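Local coordinates for Lic12234 (Leptospira interrogans, PDB 4TZH), which is of unknown function, a leucine-rich repeat protein of a pathogenic spirochaete and a possible virulence factor, at residues T146-P149 and D150-Q154. Residues are numbered along the deposited sequence; the frame is centred on the assembly and turned at random.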
ATOM      1  N   THR A 146     -16.036  -1.143 -10.268  1.00 25.41           N
ATOM      2  CA  THR A 146     -17.253  -1.673 -10.878  1.00 25.83           C
ATOM      3  C   THR A 146     -17.755  -2.884 -10.124  1.00 34.24           C
ATOM      4  O   THR A 146     -18.934  -3.249 -10.268  1.00 35.51           O
ATOM      5  CB  THR A 146     -17.120  -1.966 -12.383  1.00 32.17           C
ATOM      6  OG1 THR A 146     -16.037  -2.871 -12.591  1.00 33.16           O
ATOM      7  CG2 THR A 146     -16.962  -0.712 -13.213  1.00 32.08           C
ATOM      8  N   SER A 147     -16.870  -3.528  -9.351  1.00 30.69           N
ATOM      9  CA  SER A 147     -17.226  -4.670  -8.525  1.00 31.12           C
ATOM     10  C   SER A 147     -16.294  -4.765  -7.329  1.00 35.14           C
ATOM     11  O   SER A 147     -15.163  -4.249  -7.365  1.00 33.09           O
ATOM     12  CB  SER A 147     -17.185  -5.968  -9.329  1.00 34.95           C
ATOM     13  OG  SER A 147     -15.857  -6.355  -9.655  1.00 37.18           O
ATOM     14  N   ILE A 148     -16.792  -5.411  -6.272  1.00 33.52           N
ATOM     15  CA  ILE A 148     -16.059  -5.709  -5.057  1.00 34.37           C
ATOM     16  C   ILE A 148     -16.051  -7.251  -4.922  1.00 37.54           C
ATOM     17  O   ILE A 148     -17.114  -7.855  -5.059  1.00 38.42           O
ATOM     18  CB  ILE A 148     -16.684  -4.957  -3.842  1.00 38.20           C
ATOM     19  CG1 ILE A 148     -16.281  -3.443  -3.825  1.00 39.14           C
ATOM     20  CG2 ILE A 148     -16.399  -5.650  -2.490  1.00 39.42           C
ATOM     21  CD1 ILE A 148     -14.788  -3.095  -4.132  1.00 48.50           C
ATOM     22  N   PRO A 149     -14.893  -7.928  -4.737  1.00 31.89           N
ATOM     23  CA  PRO A 149     -14.946  -9.403  -4.633  1.00 32.61           C
ATOM     24  C   PRO A 149     -15.541  -9.861  -3.310  1.00 33.85           C
ATOM     25  O   PRO A 149     -15.345  -9.195  -2.292  1.00 30.75           O
ATOM     26  CB  PRO A 149     -13.492  -9.830  -4.759  1.00 33.95           C
ATOM     27  CG  PRO A 149     -12.717  -8.660  -4.196  1.00 37.07           C
ATOM     28  CD  PRO A 149     -13.513  -7.420  -4.569  1.00 32.29           C
ATOM     29  N   ASP A 150     -16.257 -11.010  -3.319  1.00 32.70           N
ATOM     30  CA  ASP A 150     -16.848 -11.574  -2.100  1.00 32.65           C
ATOM     31  C   ASP A 150     -15.790 -11.858  -1.037  1.00 34.54           C
ATOM     32  O   ASP A 150     -16.094 -11.783   0.156  1.00 33.63           O
ATOM     33  CB  ASP A 150     -17.633 -12.858  -2.403  1.00 36.73           C
ATOM     34  CG  ASP A 150     -18.859 -12.674  -3.269  1.00 46.74           C
ATOM     35  OD1 ASP A 150     -19.349 -11.530  -3.372  1.00 46.87           O
ATOM     36  OD2 ASP A 150     -19.350 -13.680  -3.816  1.00 54.68           O
ATOM     37  N   GLU A 151     -14.530 -12.129  -1.466  1.00 31.40           N
ATOM     38  CA  GLU A 151     -13.418 -12.399  -0.558  1.00 31.09           C
ATOM     39  C   GLU A 151     -13.119 -11.226   0.373  1.00 32.70           C
ATOM     40  O   GLU A 151     -12.501 -11.428   1.409  1.00 30.14           O
ATOM     41  CB  GLU A 151     -12.157 -12.823  -1.328  1.00 31.63           C
ATOM     42  CG  GLU A 151     -12.266 -14.195  -1.988  1.00 39.47           C
ATOM     43  CD  GLU A 151     -12.901 -14.230  -3.364  1.00 58.50           C
ATOM     44  OE1 GLU A 151     -13.360 -13.171  -3.851  1.00 41.56           O
ATOM     45  OE2 GLU A 151     -12.925 -15.328  -3.967  1.00 59.14           O
ATOM     46  N   LEU A 152     -13.610 -10.009   0.057  1.00 29.49           N
ATOM     47  CA  LEU A 152     -13.421  -8.885   0.972  1.00 29.18           C
ATOM     48  C   LEU A 152     -14.074  -9.176   2.326  1.00 30.24           C
ATOM     49  O   LEU A 152     -13.596  -8.740   3.371  1.00 28.56           O
ATOM     50  CB  LEU A 152     -13.961  -7.591   0.352  1.00 30.20           C
ATOM     51  CG  LEU A 152     -13.328  -6.305   0.866  1.00 34.49           C
ATOM     52  CD1 LEU A 152     -11.897  -6.174   0.409  1.00 34.86           C
ATOM     53  CD2 LEU A 152     -14.086  -5.094   0.376  1.00 33.58           C
ATOM     54  N   GLY A 153     -15.123  -9.996   2.302  1.00 28.65           N
ATOM     55  CA  GLY A 153     -15.818 -10.399   3.514  1.00 30.27           C
ATOM     56  C   GLY A 153     -14.980 -11.246   4.453  1.00 34.79           C
ATOM     57  O   GLY A 153     -15.364 -11.448   5.606  1.00 36.23           O
ATOM     58  N   GLN A 154     -13.808 -11.740   3.975  1.00 31.44           N
ATOM     59  CA  GLN A 154     -12.893 -12.522   4.800  1.00 31.18           C
ATOM     60  C   GLN A 154     -12.082 -11.638   5.732  1.00 34.22           C
ATOM     61  O   GLN A 154     -11.405 -12.165   6.619  1.00 34.32           O
ATOM     62  CB  GLN A 154     -11.935 -13.364   3.928  1.00 33.17           C
ATOM     63  CG  GLN A 154     -12.648 -14.405   3.053  1.00 35.89           C
ATOM     64  CD  GLN A 154     -11.775 -14.965   1.942  1.00 57.61           C
ATOM     65  OE1 GLN A 154     -10.572 -14.663   1.808  1.00 49.22           O
ATOM     66  NE2 GLN A 154     -12.374 -15.801   1.106  1.00 50.71           N
TER
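Over one face of the flat Pro149-Asp150 peptide stands the Glu151 carboxylate, OE1 4.0 Å from Pro149 C; Asp150 OD1 lies obliquely off the other side, a loose approach. Leu152 N, on the Glu151 face, donates to Pro149 O at 3.0 Å. The donor sits above the carbonyl plane, 50° out of it, yet the bond is nearly straight at the hydrogen (165°). At the edge of the proline ring, CB meets Glu151 OE1 at 3.5 Å. The glutamate gets there by folding back: CG lies beside its own backbone N, and a bend at chi2 (86°) turns the carboxylate toward the ring. Deeper in, the apolar branches cross obliquely, Ile148 CG2 touching Leu152 CD2 at 3.7 Å. Ile148 CG2 and Leu152 CG are each anti to their backbone N, and the leucine's chi2 sets CD2 against the methyl. Leu152 also packs on Leu125 and Ile129 of the preceding loop, Ile148 on Ile176 and Leu179 of helix 173-179. The Leu152-Pro149 bond opens the 3-10 turn 150-154, Ile-Pro-x-x-Leu here; other repeats of this solenoid have Leu or Phe before the proline and Ile in place of Leu152. Across the contact the carboxylates meet only carbon, but their place at the start of the turn is consistent with a modest favourable interaction with its amide N-H groups.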